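Sensory box/response regulator (Mycobacterium smegmatis, PDB 5YRP) is an EAL-domain protein of the sensory box/response regulator type, probably folded as a modified TIM barrel, that carries a bound magnesium ion. Local coordinates at residues Y10-D15 against L227-I232; G19-A24 against T239-G244; D15-E20 against G219-Q224. All coordinates share one frame; numbering follows the deposited sequence.

Interaction 1: residues Y10-D15 against L227-I232; sequences YLPEID and LLSKPI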
# COMPACT_ATOMS: atom_id res chain seq x y z
N TYR A 10 -21.30 -6.17 -18.05
CA TYR A 10 -21.62 -6.04 -16.63
C TYR A 10 -21.15 -7.23 -15.81
O TYR A 10 -21.62 -8.35 -16.00
CB TYR A 10 -23.11 -5.83 -16.44
CG TYR A 10 -23.60 -4.54 -17.04
CD1 TYR A 10 -23.59 -3.37 -16.29
CD2 TYR A 10 -24.07 -4.49 -18.34
CE1 TYR A 10 -24.04 -2.18 -16.82
CE2 TYR A 10 -24.52 -3.30 -18.89
CZ TYR A 10 -24.50 -2.15 -18.13
OH TYR A 10 -24.95 -0.96 -18.66
N LEU A 11 -20.21 -6.96 -14.91
CA LEU A 11 -19.67 -7.97 -14.00
C LEU A 11 -20.44 -7.88 -12.69
O LEU A 11 -20.25 -6.93 -11.93
CB LEU A 11 -18.18 -7.72 -13.76
CG LEU A 11 -17.46 -8.54 -12.69
CD1 LEU A 11 -17.71 -10.04 -12.87
CD2 LEU A 11 -15.97 -8.25 -12.72
N PRO A 12 -21.31 -8.87 -12.42
CA PRO A 12 -22.13 -8.76 -11.22
C PRO A 12 -21.35 -9.06 -9.95
O PRO A 12 -20.40 -9.84 -9.95
CB PRO A 12 -23.22 -9.80 -11.43
CG PRO A 12 -22.60 -10.82 -12.30
CD PRO A 12 -21.59 -10.11 -13.15
N GLU A 13 -21.80 -8.42 -8.87
CA GLU A 13 -21.19 -8.54 -7.56
C GLU A 13 -22.19 -9.19 -6.62
O GLU A 13 -23.23 -8.61 -6.32
CB GLU A 13 -20.82 -7.15 -7.04
CG GLU A 13 -20.27 -7.13 -5.63
CD GLU A 13 -20.06 -5.72 -5.14
OE1 GLU A 13 -20.32 -5.46 -3.95
OE2 GLU A 13 -19.66 -4.86 -5.95
N ILE A 14 -21.85 -10.38 -6.14
CA ILE A 14 -22.81 -11.16 -5.38
C ILE A 14 -22.41 -11.31 -3.91
O ILE A 14 -21.25 -11.15 -3.55
CB ILE A 14 -23.01 -12.56 -5.99
CG1 ILE A 14 -21.74 -13.41 -5.86
CG2 ILE A 14 -23.41 -12.44 -7.46
CD1 ILE A 14 -22.01 -14.89 -6.02
N ASP A 15 -23.41 -11.58 -3.08
CA ASP A 15 -23.20 -12.05 -1.73
C ASP A 15 -22.89 -13.54 -1.81
O ASP A 15 -23.74 -14.33 -2.20
CB ASP A 15 -24.46 -11.83 -0.89
CG ASP A 15 -24.28 -12.21 0.57
OD1 ASP A 15 -23.20 -12.72 0.95
OD2 ASP A 15 -25.23 -12.01 1.35
N LEU A 227 -15.79 -17.43 -11.20
CA LEU A 227 -16.42 -18.51 -10.44
C LEU A 227 -17.83 -18.14 -10.00
O LEU A 227 -18.74 -18.97 -10.04
CB LEU A 227 -15.59 -18.81 -9.19
CG LEU A 227 -16.06 -20.00 -8.34
CD1 LEU A 227 -15.61 -21.31 -8.96
CD2 LEU A 227 -15.55 -19.86 -6.92
N LEU A 228 -17.99 -16.90 -9.55
CA LEU A 228 -19.27 -16.41 -9.05
C LEU A 228 -20.22 -16.11 -10.21
O LEU A 228 -21.35 -16.60 -10.25
CB LEU A 228 -19.05 -15.14 -8.22
CG LEU A 228 -18.50 -15.33 -6.80
CD1 LEU A 228 -17.34 -16.31 -6.72
CD2 LEU A 228 -18.09 -13.99 -6.22
N SER A 229 -19.74 -15.29 -11.14
CA SER A 229 -20.48 -15.00 -12.36
C SER A 229 -19.61 -14.29 -13.38
O SER A 229 -18.85 -13.39 -13.05
CB SER A 229 -21.69 -14.12 -12.06
OG SER A 229 -22.24 -13.62 -13.26
N LYS A 230 -19.75 -14.71 -14.64
CA LYS A 230 -18.99 -14.12 -15.74
C LYS A 230 -19.54 -12.72 -16.02
O LYS A 230 -20.66 -12.40 -15.62
CB LYS A 230 -19.12 -14.96 -17.02
CG LYS A 230 -18.92 -16.46 -16.87
CD LYS A 230 -17.46 -16.84 -16.63
CE LYS A 230 -17.30 -18.32 -16.30
NZ LYS A 230 -17.74 -19.21 -17.42
N PRO A 231 -18.75 -11.87 -16.70
CA PRO A 231 -19.30 -10.59 -17.15
C PRO A 231 -20.31 -10.78 -18.28
O PRO A 231 -20.02 -11.48 -19.26
CB PRO A 231 -18.06 -9.83 -17.63
CG PRO A 231 -16.91 -10.46 -16.94
CD PRO A 231 -17.28 -11.91 -16.82
N ILE A 232 -21.47 -10.16 -18.14
CA ILE A 232 -22.61 -10.38 -19.04
C ILE A 232 -23.26 -9.08 -19.51
O ILE A 232 -23.10 -8.02 -18.88
CB ILE A 232 -23.70 -11.25 -18.37
CG1 ILE A 232 -24.16 -10.62 -17.04
CG2 ILE A 232 -23.19 -12.67 -18.16
CD1 ILE A 232 -25.37 -11.29 -16.42
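The Tyr10 ring meets Ile232 at its edge, where the carbonyl oxygen Ile232 O lies near the ring plane, 3.7 Å from Tyr10 CD2; Trp71 packs against the same ring edge-to-face. With CG beside the backbone N (chi1 -64°), the Tyr10 ring starts on the side where its own N-H reaches that carbonyl. Tyr10 N donates to Ile232 O at 2.7 Å, a bond bent to 144°. The return bond, from Ile232 N to Tyr10 O, is 2.8 Å long and nearly straight at 175°. The two bonds make a single antiparallel, hydrogen-bonded bridge. It joins the first strand of the EAL barrel, 7-15, to the loop that leads from the last strand, 222-223, into helix 234-243. Tyr10 O also receives a CA-H contact from Pro231 CA at 3.4 Å. Beside it Leu11 and Pro231 point the same way, Leu11 CD1 lying 4.2 Å from Pro231 CG. Ser229 OG turns back on its own segment to bond Lys230 O at 3.1 Å, while Ser229 CB packs on Pro12 CG. Further along, Ile14 and Leu228 cross obliquely, with Ile14 CD1 3.6 Å from Leu228 CG.

Interaction 2: residues G19-A24 against T239-G244; sequences GEVLAA and TLLAKG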
# COMPACT_ATOMS: atom_id res chain seq x y z
N GLY A 19 -25.68 -15.89 -2.62
CA GLY A 19 -25.63 -15.92 -4.08
C GLY A 19 -26.39 -14.75 -4.69
O GLY A 19 -26.51 -14.66 -5.90
N GLU A 20 -26.90 -13.86 -3.83
CA GLU A 20 -27.71 -12.71 -4.25
C GLU A 20 -26.85 -11.61 -4.88
O GLU A 20 -25.78 -11.29 -4.38
CB GLU A 20 -28.47 -12.13 -3.05
CG GLU A 20 -29.39 -10.96 -3.39
CD GLU A 20 -29.99 -10.27 -2.17
OE1 GLU A 20 -29.57 -10.57 -1.03
OE2 GLU A 20 -30.87 -9.42 -2.36
N VAL A 21 -27.35 -11.03 -5.97
CA VAL A 21 -26.67 -9.92 -6.65
C VAL A 21 -26.90 -8.61 -5.90
O VAL A 21 -28.02 -8.11 -5.83
CB VAL A 21 -27.16 -9.77 -8.11
CG1 VAL A 21 -26.48 -8.59 -8.79
CG2 VAL A 21 -26.90 -11.04 -8.90
N LEU A 22 -25.82 -8.05 -5.35
CA LEU A 22 -25.87 -6.80 -4.58
C LEU A 22 -25.53 -5.58 -5.42
O LEU A 22 -25.99 -4.47 -5.14
CB LEU A 22 -24.90 -6.87 -3.40
CG LEU A 22 -25.03 -8.09 -2.48
CD1 LEU A 22 -24.08 -7.93 -1.31
CD2 LEU A 22 -26.45 -8.30 -1.99
N ALA A 23 -24.70 -5.79 -6.44
CA ALA A 23 -24.32 -4.71 -7.35
C ALA A 23 -23.83 -5.26 -8.69
O ALA A 23 -23.68 -6.47 -8.85
CB ALA A 23 -23.24 -3.85 -6.71
N ALA A 24 -23.60 -4.36 -9.63
CA ALA A 24 -23.05 -4.71 -10.94
C ALA A 24 -22.09 -3.64 -11.43
O ALA A 24 -22.47 -2.48 -11.56
CB ALA A 24 -24.16 -4.89 -11.95
N THR A 239 -32.14 -10.34 -16.86
CA THR A 239 -32.58 -11.71 -16.62
C THR A 239 -32.04 -12.24 -15.29
O THR A 239 -32.77 -12.86 -14.52
CB THR A 239 -32.15 -12.62 -17.79
OG1 THR A 239 -32.54 -12.01 -19.03
CG2 THR A 239 -32.78 -14.00 -17.69
N LEU A 240 -30.77 -11.97 -15.03
CA LEU A 240 -30.14 -12.38 -13.77
C LEU A 240 -30.74 -11.64 -12.58
O LEU A 240 -30.97 -12.23 -11.53
CB LEU A 240 -28.64 -12.13 -13.84
CG LEU A 240 -27.83 -12.35 -12.56
CD1 LEU A 240 -28.09 -13.72 -11.94
CD2 LEU A 240 -26.34 -12.19 -12.86
N LEU A 241 -30.97 -10.34 -12.74
CA LEU A 241 -31.57 -9.52 -11.69
C LEU A 241 -33.02 -9.89 -11.43
O LEU A 241 -33.51 -9.72 -10.31
CB LEU A 241 -31.47 -8.04 -12.04
CG LEU A 241 -30.05 -7.46 -12.04
CD1 LEU A 241 -30.07 -6.07 -12.66
CD2 LEU A 241 -29.47 -7.41 -10.64
N ALA A 242 -33.70 -10.36 -12.47
CA ALA A 242 -35.08 -10.84 -12.36
C ALA A 242 -35.14 -12.05 -11.42
O ALA A 242 -36.00 -12.14 -10.54
CB ALA A 242 -35.64 -11.21 -13.73
N LYS A 243 -34.20 -12.97 -11.61
CA LYS A 243 -34.04 -14.10 -10.72
C LYS A 243 -33.60 -13.60 -9.35
O LYS A 243 -34.19 -13.96 -8.33
CB LYS A 243 -33.01 -15.08 -11.26
CG LYS A 243 -33.36 -15.67 -12.61
CD LYS A 243 -32.26 -16.58 -13.11
CE LYS A 243 -32.37 -16.83 -14.60
NZ LYS A 243 -31.29 -17.73 -15.08
N GLY A 244 -32.57 -12.76 -9.34
CA GLY A 244 -32.07 -12.13 -8.13
C GLY A 244 -30.79 -12.74 -7.57
O GLY A 244 -30.10 -12.12 -6.76
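Gly244 O is gripped from the strand side by two donors of neighbouring residues. Val21 N gives it a nearly straight hydrogen bond of 3.1 Å (170°), and Glu20 CA adds a weaker CA-H...O contact at 3.5 Å. This is where helix 234-243 ends against strand 21-29, the second strand of the EAL barrel, which follows strand 7-15 through a hairpin loop. Gly19 and Glu20 together face Asp15 as a G1 beta bulge at that turn. Gly244 is the first residue to leave the helix, and its positive phi (103°) suits a glycine; Gly244 N still bonds back to Leu240 O at 2.8 Å while its carbonyl turns outward to the strand. The apolar half of the contact rests on Val21, whose two methyls divide the work. CG1, anti to the backbone N (chi1 178°), goes to Leu241, and CG2 goes to Leu240, with Val21 CG2 4.0 Å from Leu240 CG. Beyond the pair, Leu240 also packs on Pro12 and Ile232, and Leu241 on Ile80. The Val21 and Leu241 side chains cross at about a right angle, Val21 CG1 lying 3.7 Å from Leu241 CD2.

Interaction 3: residues D15-E20 against G219-Q224; sequences DMRTGE and GCYRAQ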
# COMPACT_ATOMS: atom_id res chain seq x y z
N ASP A 15 -23.41 -11.58 -3.08
CA ASP A 15 -23.20 -12.05 -1.73
C ASP A 15 -22.89 -13.54 -1.81
O ASP A 15 -23.74 -14.33 -2.20
CB ASP A 15 -24.46 -11.83 -0.89
CG ASP A 15 -24.28 -12.21 0.57
OD1 ASP A 15 -23.20 -12.72 0.95
OD2 ASP A 15 -25.23 -12.01 1.35
N MSE A 16 -21.68 -13.92 -1.43
CA MSE A 16 -21.23 -15.31 -1.56
C MSE A 16 -21.86 -16.25 -0.59
O MSE A 16 -21.75 -17.47 -0.74
CB MSE A 16 -19.73 -15.36 -1.33
CG MSE A 16 -18.98 -14.66 -2.44
SE MSE A 16 -17.08 -15.04 -2.15
CE MSE A 16 -16.80 -13.89 -0.58
N ARG A 17 -22.51 -15.70 0.43
CA ARG A 17 -23.28 -16.50 1.37
C ARG A 17 -24.57 -16.98 0.70
O ARG A 17 -24.83 -18.18 0.63
CB ARG A 17 -23.62 -15.68 2.62
CG ARG A 17 -22.41 -15.12 3.37
CD ARG A 17 -22.80 -14.26 4.57
NE ARG A 17 -23.60 -13.10 4.19
CZ ARG A 17 -23.84 -12.05 4.98
NH1 ARG A 17 -24.59 -11.05 4.52
NH2 ARG A 17 -23.34 -11.98 6.21
N THR A 18 -25.34 -16.03 0.18
CA THR A 18 -26.64 -16.31 -0.44
C THR A 18 -26.52 -16.64 -1.92
O THR A 18 -27.18 -17.55 -2.42
CB THR A 18 -27.58 -15.09 -0.31
OG1 THR A 18 -27.56 -14.61 1.04
CG2 THR A 18 -29.02 -15.45 -0.70
N GLY A 19 -25.68 -15.89 -2.62
CA GLY A 19 -25.63 -15.92 -4.08
C GLY A 19 -26.39 -14.75 -4.69
O GLY A 19 -26.51 -14.66 -5.90
N GLU A 20 -26.90 -13.86 -3.83
CA GLU A 20 -27.71 -12.71 -4.25
C GLU A 20 -26.85 -11.61 -4.88
O GLU A 20 -25.78 -11.29 -4.38
CB GLU A 20 -28.47 -12.13 -3.05
CG GLU A 20 -29.39 -10.96 -3.39
CD GLU A 20 -29.99 -10.27 -2.17
OE1 GLU A 20 -29.57 -10.57 -1.03
OE2 GLU A 20 -30.87 -9.42 -2.36
N GLY A 219 -14.11 -12.82 6.79
CA GLY A 219 -15.05 -11.71 6.98
C GLY A 219 -15.38 -10.82 5.78
O GLY A 219 -15.70 -9.65 5.95
N CYS A 220 -15.31 -11.38 4.58
CA CYS A 220 -15.66 -10.66 3.35
C CYS A 220 -16.70 -11.48 2.60
O CYS A 220 -16.40 -12.57 2.10
CB CYS A 220 -14.42 -10.44 2.48
SG CYS A 220 -14.71 -9.43 1.01
N TYR A 221 -17.93 -10.96 2.52
CA TYR A 221 -19.04 -11.69 1.90
C TYR A 221 -19.36 -11.22 0.47
O TYR A 221 -19.82 -12.01 -0.35
CB TYR A 221 -20.29 -11.66 2.80
CG TYR A 221 -20.94 -10.30 3.00
CD1 TYR A 221 -21.91 -9.83 2.11
CD2 TYR A 221 -20.63 -9.51 4.11
CE1 TYR A 221 -22.52 -8.60 2.30
CE2 TYR A 221 -21.24 -8.28 4.31
CZ TYR A 221 -22.19 -7.83 3.40
OH TYR A 221 -22.81 -6.61 3.58
N ARG A 222 -19.10 -9.95 0.17
CA ARG A 222 -19.32 -9.41 -1.18
C ARG A 222 -18.14 -9.75 -2.08
O ARG A 222 -16.99 -9.62 -1.67
CB ARG A 222 -19.48 -7.89 -1.14
CG ARG A 222 -20.57 -7.39 -0.21
CD ARG A 222 -20.55 -5.87 -0.11
NE ARG A 222 -21.90 -5.32 -0.12
CZ ARG A 222 -22.56 -4.89 -1.20
NH1 ARG A 222 -22.00 -4.94 -2.41
NH2 ARG A 222 -23.79 -4.41 -1.08
N ALA A 223 -18.42 -10.15 -3.31
CA ALA A 223 -17.36 -10.54 -4.23
C ALA A 223 -17.77 -10.54 -5.71
O ALA A 223 -18.96 -10.60 -6.04
CB ALA A 223 -16.82 -11.90 -3.85
N GLN A 224 -16.76 -10.45 -6.57
CA GLN A 224 -16.89 -10.59 -8.01
C GLN A 224 -15.88 -11.63 -8.49
O GLN A 224 -14.82 -11.79 -7.88
CB GLN A 224 -16.60 -9.27 -8.72
CG GLN A 224 -17.38 -8.08 -8.21
CD GLN A 224 -17.12 -6.82 -9.01
OE1 GLN A 224 -16.36 -6.84 -9.98
NE2 GLN A 224 -17.74 -5.72 -8.61
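Two torsions bring Arg17 and Tyr221 together: Tyr221 holds CG in the crowded position between backbone N and carbonyl carbon (chi1 67°), and the Arg17 chain bends at chi3 (-60°), which sets NE beside Tyr221 CB and CG. The guanidinium then lies flat over one face of the ring, planes 11° apart, a cation-pi stack with Arg17 CZ 4.2 Å from the ring centroid. Asp15 opens an Asx turn: its OD1 accepts from Arg17 N at 3.1 Å, met from above the carboxylate plane. The same oxygen, tilted from the guanidinium plane, uses its syn lone pair for a salt bridge to Arg17 NE, 3.3 Å away; OD2, in plane at the edge, adds weak bonds. Tyr221 is thus faced by a cation whose charge Asp15 probably balances in part. In the sheet, Asp15 and Arg222 form an antiparallel non-hydrogen-bonded pair, through which the first strand of the EAL barrel meets the last; Arg222 forms a salt bridge with Glu13. Next to this pair, Met16 N bonds Tyr221 O at 2.9 Å. The selenomethionine side chain of Met16 runs toward helix 209-218, touching Leu215 and Leu216, and on its way its SE rests 3.6 Å from Ala223 CB.

All three contacts sit round strand 7-15, with centres 9 to 12 Å apart. Interaction 3 closes the sheet on one side of it, where Ile14 N bonds Ala223 O at 2.9 Å. On its other side runs strand 21-29 of interaction 2, with Glu13 N 2.7 Å from Ala23 O. Interactions 1 and 2 also meet through the C-terminal helix, Ile232 CD1 lying 3.8 Å from Leu240 CD2. In interaction 1 the Leu11 side chain lies about 7 Å from the magnesium ion. Leu11 is backbone-bonded to Glu25, which binds the metal with Asn85, Glu117 and Asp147, whereas the side chain of Ala223 in interaction 3 is about 13 Å from the ion.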